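PDB 5T8V: putative uncharacterized protein from Chaetomium thermophilum, which probably acts as a chromatin-binding cohesin loader of the SCC2/Nipped-B family, represented here by its HEAT-repeat C-terminal part. Local coordinates for residues V504-Y510 with E539-I544; A512-Y516 with V588-A593. All coordinates share one frame. Residues are numbered along the deposited sequence.

Interaction 1 of 2, residues V504-Y510 with E539-I544; sequences VAWTGPY and EWGSKI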
ATOM      1  N   VAL A 504      12.636 -25.997 -27.710  1.00 17.49           N
ATOM      2  CA  VAL A 504      12.782 -25.962 -29.161  1.00 17.34           C
ATOM      3  C   VAL A 504      12.769 -27.380 -29.715  1.00 19.80           C
ATOM      4  O   VAL A 504      13.112 -27.604 -30.881  1.00 22.12           O
ATOM      5  CB  VAL A 504      14.070 -25.221 -29.567  1.00 16.68           C
ATOM      6  CG1 VAL A 504      14.059 -23.800 -29.021  1.00 15.37           C
ATOM      7  CG2 VAL A 504      15.307 -25.976 -29.082  1.00 17.35           C
ATOM      8  N   ALA A 505      12.371 -28.344 -28.887  1.00 17.51           N
ATOM      9  CA  ALA A 505      12.359 -29.736 -29.310  1.00 19.93           C
ATOM     10  C   ALA A 505      11.445 -29.926 -30.515  1.00 21.83           C
ATOM     11  O   ALA A 505      10.455 -29.212 -30.697  1.00 20.54           O
ATOM     12  CB  ALA A 505      11.903 -30.633 -28.162  1.00 21.96           C
ATOM     13  N   TRP A 506      11.791 -30.915 -31.344  1.00 23.36           N
ATOM     14  CA  TRP A 506      11.041 -31.167 -32.570  1.00 23.01           C
ATOM     15  C   TRP A 506       9.592 -31.533 -32.280  1.00 23.45           C
ATOM     16  O   TRP A 506       8.698 -31.193 -33.063  1.00 23.47           O
ATOM     17  CB  TRP A 506      11.721 -32.279 -33.368  1.00 25.87           C
ATOM     18  CG  TRP A 506      11.066 -32.576 -34.672  1.00 27.35           C
ATOM     19  CD1 TRP A 506      10.567 -33.774 -35.085  1.00 29.99           C
ATOM     20  CD2 TRP A 506      10.832 -31.653 -35.741  1.00 25.49           C
ATOM     21  NE1 TRP A 506      10.040 -33.657 -36.348  1.00 30.09           N
ATOM     22  CE2 TRP A 506      10.191 -32.363 -36.773  1.00 27.16           C
ATOM     23  CE3 TRP A 506      11.105 -30.295 -35.925  1.00 22.10           C
ATOM     24  CZ2 TRP A 506       9.817 -31.761 -37.972  1.00 24.92           C
ATOM     25  CZ3 TRP A 506      10.736 -29.701 -37.111  1.00 20.14           C
ATOM     26  CH2 TRP A 506      10.098 -30.431 -38.122  1.00 22.12           C
ATOM     27  N   THR A 507       9.336 -32.227 -31.171  1.00 27.02           N
ATOM     28  CA  THR A 507       7.985 -32.616 -30.785  1.00 26.78           C
ATOM     29  C   THR A 507       7.487 -31.827 -29.581  1.00 24.49           C
ATOM     30  O   THR A 507       6.599 -32.295 -28.862  1.00 26.20           O
ATOM     31  CB  THR A 507       7.928 -34.113 -30.484  1.00 30.17           C
ATOM     32  OG1 THR A 507       8.748 -34.407 -29.346  1.00 33.03           O
ATOM     33  CG2 THR A 507       8.417 -34.919 -31.677  1.00 32.35           C
ATOM     34  N   GLY A 508       8.039 -30.636 -29.354  1.00 18.10           N
ATOM     35  CA  GLY A 508       7.727 -29.857 -28.181  1.00 16.59           C
ATOM     36  C   GLY A 508       6.632 -28.832 -28.414  1.00 14.47           C
ATOM     37  O   GLY A 508       5.782 -28.987 -29.298  1.00 14.60           O
ATOM     38  N   PRO A 509       6.637 -27.755 -27.619  1.00 19.44           N
ATOM     39  CA  PRO A 509       5.516 -26.801 -27.691  1.00 16.84           C
ATOM     40  C   PRO A 509       5.419 -26.063 -29.014  1.00 13.92           C
ATOM     41  O   PRO A 509       4.307 -25.857 -29.513  1.00 20.59           O
ATOM     42  CB  PRO A 509       5.798 -25.847 -26.520  1.00 14.09           C
ATOM     43  CG  PRO A 509       7.260 -25.971 -26.268  1.00 17.79           C
ATOM     44  CD  PRO A 509       7.608 -27.388 -26.575  1.00 19.88           C
ATOM     45  N   TYR A 510       6.544 -25.638 -29.595  1.00 14.79           N
ATOM     46  CA  TYR A 510       6.489 -24.966 -30.890  1.00 15.91           C
ATOM     47  C   TYR A 510       5.807 -25.846 -31.930  1.00 17.92           C
ATOM     48  O   TYR A 510       4.907 -25.399 -32.653  1.00 18.07           O
ATOM     49  CB  TYR A 510       7.898 -24.590 -31.346  1.00 16.58           C
ATOM     50  CG  TYR A 510       8.453 -23.362 -30.666  1.00 16.84           C
ATOM     51  CD1 TYR A 510       8.172 -22.093 -31.151  1.00 16.61           C
ATOM     52  CD2 TYR A 510       9.258 -23.468 -29.541  1.00 17.74           C
ATOM     53  CE1 TYR A 510       8.673 -20.967 -30.534  1.00 17.05           C
ATOM     54  CE2 TYR A 510       9.766 -22.346 -28.917  1.00 17.65           C
ATOM     55  CZ  TYR A 510       9.470 -21.100 -29.418  1.00 17.46           C
ATOM     56  OH  TYR A 510       9.971 -19.981 -28.803  1.00 18.58           O
ATOM     57  N   GLU A 539      10.315 -17.368 -34.777  1.00 26.59           N
ATOM     58  CA  GLU A 539      10.634 -17.397 -33.351  1.00 27.83           C
ATOM     59  C   GLU A 539      11.284 -18.718 -32.960  1.00 27.22           C
ATOM     60  O   GLU A 539      12.253 -18.744 -32.191  1.00 27.38           O
ATOM     61  CB  GLU A 539       9.371 -17.166 -32.524  1.00 29.89           C
ATOM     62  CG  GLU A 539       8.908 -15.724 -32.481  1.00 32.86           C
ATOM     63  CD  GLU A 539       7.767 -15.515 -31.506  1.00 36.95           C
ATOM     64  OE1 GLU A 539       7.138 -16.518 -31.092  1.00 37.15           O
ATOM     65  OE2 GLU A 539       7.503 -14.348 -31.143  1.00 39.08           O
ATOM     66  N   TRP A 540      10.757 -19.826 -33.479  1.00 15.33           N
ATOM     67  CA  TRP A 540      11.317 -21.142 -33.191  1.00 15.72           C
ATOM     68  C   TRP A 540      12.762 -21.232 -33.666  1.00 11.82           C
ATOM     69  O   TRP A 540      13.654 -21.636 -32.910  1.00 13.48           O
ATOM     70  CB  TRP A 540      10.455 -22.214 -33.859  1.00 15.90           C
ATOM     71  CG  TRP A 540      10.761 -23.624 -33.454  1.00 17.06           C
ATOM     72  CD1 TRP A 540      11.679 -24.039 -32.534  1.00 17.02           C
ATOM     73  CD2 TRP A 540      10.140 -24.810 -33.965  1.00 13.63           C
ATOM     74  NE1 TRP A 540      11.667 -25.411 -32.440  1.00 17.29           N
ATOM     75  CE2 TRP A 540      10.731 -25.907 -33.309  1.00 15.72           C
ATOM     76  CE3 TRP A 540       9.143 -25.049 -34.913  1.00 13.87           C
ATOM     77  CZ2 TRP A 540      10.356 -27.222 -33.571  1.00 18.22           C
ATOM     78  CZ3 TRP A 540       8.773 -26.355 -35.172  1.00 17.76           C
ATOM     79  CH2 TRP A 540       9.377 -27.423 -34.505  1.00 18.67           C
ATOM     80  N   GLY A 541      13.014 -20.854 -34.920  1.00 21.59           N
ATOM     81  CA  GLY A 541      14.381 -20.876 -35.420  1.00 23.19           C
ATOM     82  C   GLY A 541      15.324 -20.055 -34.561  1.00 22.91           C
ATOM     83  O   GLY A 541      16.408 -20.513 -34.182  1.00 23.56           O
ATOM     84  N   SER A 542      14.918 -18.826 -34.236  1.00 23.44           N
ATOM     85  CA  SER A 542      15.770 -17.963 -33.428  1.00 24.21           C
ATOM     86  C   SER A 542      16.057 -18.583 -32.070  1.00 24.55           C
ATOM     87  O   SER A 542      17.184 -18.499 -31.570  1.00 26.78           O
ATOM     88  CB  SER A 542      15.121 -16.597 -33.257  1.00 25.63           C
ATOM     89  OG  SER A 542      15.922 -15.759 -32.443  1.00 29.03           O
ATOM     90  N   LYS A 543      15.052 -19.207 -31.453  1.00 24.79           N
ATOM     91  CA  LYS A 543      15.286 -19.837 -30.159  1.00 24.44           C
ATOM     92  C   LYS A 543      16.218 -21.032 -30.283  1.00 23.98           C
ATOM     93  O   LYS A 543      17.017 -21.285 -29.376  1.00 26.22           O
ATOM     94  CB  LYS A 543      13.960 -20.250 -29.525  1.00 24.46           C
ATOM     95  CG  LYS A 543      13.142 -19.076 -29.001  1.00 26.35           C
ATOM     96  CD  LYS A 543      13.810 -18.408 -27.805  1.00 28.81           C
ATOM     97  CE  LYS A 543      13.039 -17.184 -27.340  1.00 29.52           C
ATOM     98  NZ  LYS A 543      13.731 -16.494 -26.212  1.00 31.63           N
ATOM     99  N   ILE A 544      16.139 -21.773 -31.388  1.00 16.02           N
ATOM    100  CA  ILE A 544      17.129 -22.814 -31.648  1.00 17.26           C
ATOM    101  C   ILE A 544      18.530 -22.213 -31.643  1.00 18.95           C
ATOM    102  O   ILE A 544      19.436 -22.700 -30.954  1.00 21.37           O
ATOM    103  CB  ILE A 544      16.821 -23.525 -32.978  1.00 17.64           C
ATOM    104  CG1 ILE A 544      15.534 -24.339 -32.852  1.00 17.26           C
ATOM    105  CG2 ILE A 544      17.975 -24.438 -33.396  1.00 20.13           C
ATOM    106  CD1 ILE A 544      14.914 -24.690 -34.177  1.00 17.66           C
TER
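An aromatic cluster of Trp506, Tyr510 and Trp540 fastens an inter-helix turn to a neighbouring helix of this HEAT-repeat protein, and shows how one indole can serve several neighbours at once. Residues 504-508 link helix 500-503 to helix 509-520: the chain leaves helical geometry at Val504, makes a type I beta turn from Ala505 to Gly508, and restarts with Gly508 as N-cap. Trp540, on helix 527-550, lies in the crook of this turn. Tyr510 forms an offset stack with the five-membered ring of Trp540, the centroids 4.5 Å apart and the planes only 10° from parallel, and Tyr510 CB sits over the same indole face, 3.5 Å from Trp540 CD2. Trp506 is a looser partner: its six-membered ring is slid so far from that of Trp540 that the two barely overlap, although Trp506 CE3 comes within 3.6 Å of Trp540 CH2. Arg568 of helix 556-574 makes a cation-pi contact with Trp506. Aliphatic packing continues along the helix, where Val504 CB meets Ile544 CG1 at 3.7 Å. At the indole edge, the carbonyl of Val504, just past helix 500-503, accepts a hydrogen bond from Trp540 NE1, with NE1 3.1 Å from Val504 O.

Interaction 2 of 2, residues A512-Y516 with V588-A593; sequences ATLEY and VSPLQA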
ATOM      1  N   ALA A 512       3.660 -28.280 -31.470  1.00 14.82           N
ATOM      2  CA  ALA A 512       2.234 -28.430 -31.191  1.00 15.75           C
ATOM      3  C   ALA A 512       1.462 -27.181 -31.595  1.00 15.51           C
ATOM      4  O   ALA A 512       0.403 -27.267 -32.228  1.00 16.67           O
ATOM      5  CB  ALA A 512       2.018 -28.739 -29.710  1.00 15.63           C
ATOM      6  N   THR A 513       1.979 -26.004 -31.231  1.00 14.25           N
ATOM      7  CA  THR A 513       1.313 -24.759 -31.597  1.00 14.10           C
ATOM      8  C   THR A 513       1.179 -24.641 -33.109  1.00 14.76           C
ATOM      9  O   THR A 513       0.103 -24.320 -33.629  1.00 15.62           O
ATOM     10  CB  THR A 513       2.085 -23.567 -31.031  1.00 12.93           C
ATOM     11  OG1 THR A 513       2.247 -23.727 -29.617  1.00 12.63           O
ATOM     12  CG2 THR A 513       1.344 -22.267 -31.300  1.00 12.90           C
ATOM     13  N   LEU A 514       2.264 -24.913 -33.837  1.00 14.55           N
ATOM     14  CA  LEU A 514       2.222 -24.770 -35.288  1.00 15.31           C
ATOM     15  C   LEU A 514       1.282 -25.787 -35.923  1.00 17.12           C
ATOM     16  O   LEU A 514       0.589 -25.473 -36.896  1.00 18.20           O
ATOM     17  CB  LEU A 514       3.630 -24.899 -35.866  1.00 14.84           C
ATOM     18  CG  LEU A 514       4.496 -23.648 -35.707  1.00 13.61           C
ATOM     19  CD1 LEU A 514       5.952 -23.959 -36.024  1.00 13.26           C
ATOM     20  CD2 LEU A 514       3.988 -22.529 -36.604  1.00 13.88           C
ATOM     21  N   GLU A 515       1.241 -27.011 -35.394  1.00 25.96           N
ATOM     22  CA  GLU A 515       0.339 -28.016 -35.946  1.00 29.67           C
ATOM     23  C   GLU A 515      -1.115 -27.651 -35.678  1.00 30.14           C
ATOM     24  O   GLU A 515      -1.987 -27.889 -36.521  1.00 31.92           O
ATOM     25  CB  GLU A 515       0.666 -29.392 -35.365  1.00 32.09           C
ATOM     26  CG  GLU A 515       2.019 -29.940 -35.801  1.00 34.66           C
ATOM     27  CD  GLU A 515       2.069 -30.276 -37.278  1.00 38.66           C
ATOM     28  OE1 GLU A 515       1.004 -30.257 -37.934  1.00 40.97           O
ATOM     29  OE2 GLU A 515       3.175 -30.556 -37.786  1.00 39.12           O
ATOM     30  N   TYR A 516      -1.394 -27.067 -34.513  1.00 21.84           N
ATOM     31  CA  TYR A 516      -2.742 -26.590 -34.227  1.00 22.56           C
ATOM     32  C   TYR A 516      -3.142 -25.495 -35.208  1.00 22.77           C
ATOM     33  O   TYR A 516      -4.163 -25.602 -35.905  1.00 24.53           O
ATOM     34  CB  TYR A 516      -2.819 -26.086 -32.785  1.00 21.26           C
ATOM     35  CG  TYR A 516      -4.154 -25.484 -32.418  1.00 21.93           C
ATOM     36  CD1 TYR A 516      -5.263 -26.288 -32.183  1.00 23.67           C
ATOM     37  CD2 TYR A 516      -4.306 -24.108 -32.301  1.00 21.03           C
ATOM     38  CE1 TYR A 516      -6.487 -25.739 -31.846  1.00 24.42           C
ATOM     39  CE2 TYR A 516      -5.528 -23.549 -31.964  1.00 21.75           C
ATOM     40  CZ  TYR A 516      -6.613 -24.369 -31.738  1.00 23.42           C
ATOM     41  OH  TYR A 516      -7.827 -23.813 -31.403  1.00 25.55           O
ATOM     42  N   VAL A 588      -3.789 -31.760 -32.326  1.00 40.09           N
ATOM     43  CA  VAL A 588      -3.581 -31.035 -31.077  1.00 31.91           C
ATOM     44  C   VAL A 588      -4.899 -30.400 -30.664  1.00 28.55           C
ATOM     45  O   VAL A 588      -5.568 -29.749 -31.477  1.00 29.40           O
ATOM     46  CB  VAL A 588      -2.481 -29.971 -31.229  1.00 27.58           C
ATOM     47  CG1 VAL A 588      -2.230 -29.262 -29.903  1.00 26.29           C
ATOM     48  CG2 VAL A 588      -1.201 -30.602 -31.745  1.00 25.45           C
ATOM     49  N   SER A 589      -5.274 -30.584 -29.405  1.00 25.39           N
ATOM     50  CA  SER A 589      -6.491 -29.982 -28.892  1.00 25.31           C
ATOM     51  C   SER A 589      -6.247 -28.518 -28.538  1.00 23.75           C
ATOM     52  O   SER A 589      -5.131 -28.140 -28.171  1.00 21.96           O
ATOM     53  CB  SER A 589      -6.974 -30.730 -27.657  1.00 26.55           C
ATOM     54  OG  SER A 589      -5.971 -30.745 -26.657  1.00 24.83           O
ATOM     55  N   PRO A 590      -7.275 -27.670 -28.631  1.00 24.72           N
ATOM     56  CA  PRO A 590      -7.072 -26.256 -28.276  1.00 23.43           C
ATOM     57  C   PRO A 590      -6.511 -26.076 -26.879  1.00 22.26           C
ATOM     58  O   PRO A 590      -5.837 -25.074 -26.609  1.00 20.74           O
ATOM     59  CB  PRO A 590      -8.477 -25.652 -28.416  1.00 25.26           C
ATOM     60  CG  PRO A 590      -9.409 -26.808 -28.323  1.00 27.54           C
ATOM     61  CD  PRO A 590      -8.686 -27.967 -28.924  1.00 27.28           C
ATOM     62  N   LEU A 591      -6.763 -27.029 -25.983  1.00 25.94           N
ATOM     63  CA  LEU A 591      -6.176 -26.972 -24.649  1.00 24.83           C
ATOM     64  C   LEU A 591      -4.678 -27.241 -24.709  1.00 23.21           C
ATOM     65  O   LEU A 591      -3.879 -26.507 -24.113  1.00 21.80           O
ATOM     66  CB  LEU A 591      -6.872 -27.981 -23.735  1.00 25.94           C
ATOM     67  CG  LEU A 591      -6.822 -27.700 -22.236  1.00 24.76           C
ATOM     68  CD1 LEU A 591      -7.674 -26.489 -21.890  1.00 24.99           C
ATOM     69  CD2 LEU A 591      -7.282 -28.924 -21.460  1.00 26.13           C
ATOM     70  N   GLN A 592      -4.276 -28.289 -25.432  1.00 20.77           N
ATOM     71  CA  GLN A 592      -2.854 -28.577 -25.590  1.00 18.70           C
ATOM     72  C   GLN A 592      -2.136 -27.428 -26.287  1.00 18.92           C
ATOM     73  O   GLN A 592      -0.996 -27.097 -25.939  1.00 16.68           O
ATOM     74  CB  GLN A 592      -2.667 -29.873 -26.375  1.00 22.25           C
ATOM     75  CG  GLN A 592      -3.043 -31.120 -25.610  1.00 23.73           C
ATOM     76  CD  GLN A 592      -2.984 -32.366 -26.469  1.00 25.85           C
ATOM     77  OE1 GLN A 592      -3.167 -32.305 -27.685  1.00 26.39           O
ATOM     78  NE2 GLN A 592      -2.722 -33.506 -25.839  1.00 27.02           N
ATOM     79  N   ALA A 593      -2.785 -26.811 -27.276  1.00 17.90           N
ATOM     80  CA  ALA A 593      -2.171 -25.690 -27.981  1.00 16.85           C
ATOM     81  C   ALA A 593      -2.023 -24.483 -27.063  1.00 16.14           C
ATOM     82  O   ALA A 593      -0.959 -23.855 -27.012  1.00 14.96           O
ATOM     83  CB  ALA A 593      -2.998 -25.331 -29.215  1.00 17.80           C
TER
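Apolar helix-to-helix packing, with no hydrogen bond crossing it, joins the middle of helix 509-520 to the start of helix 590-602 and the residues just before it. Tyr516 and Val588 dominate. The Tyr516 ring is covered on one face by Ala593, a CH-pi contact with CB 3.8 Å from the ring centroid, and the small alanine lets the backbones come close: Thr513 CA and Ala593 CA are 5.1 Å apart. Farther out, Tyr516 OH lies 3.6 Å from Pro590 CB. Val588 fills the space beside the helix, its CG2 4.2 Å from Ala512 CB and its CB 4.2 Å from Tyr516 CB. Thr513 turns its hydroxyl to its own helix, bonding to Pro509 O. Ser589 and Gln592 reciprocate at the N-terminus of helix 590-602: Gln592 N donates to Ser589 OG, and Ser589 N to Gln592 OE1, both at 3.2 Å. This exchange is a capping box, here starting a helix within the helix-on-helix stacking typical of a HEAT-repeat solenoid.

Helix 509-520 is the element shared by both contacts, and together they illustrate how a solenoid helix is held by more than one neighbour. Interaction 1 engages its first turn and the loop before it, joining them to helix 527-550; interaction 2 engages the following turns, joining them to helix 590-602. The centres are about 14 Å apart, and the two touch directly where Trp540 CE3 packs 3.6 Å from Leu514 CD1. Along the chain the segments alternate: 504-510 and 512-516 follow one another, then come their partners 539-544 and 588-593, 29 and 72 residues further on respectively. Neither contact contains a known ligand or active site; both are structural packing, about 41 Å from the chain's centre.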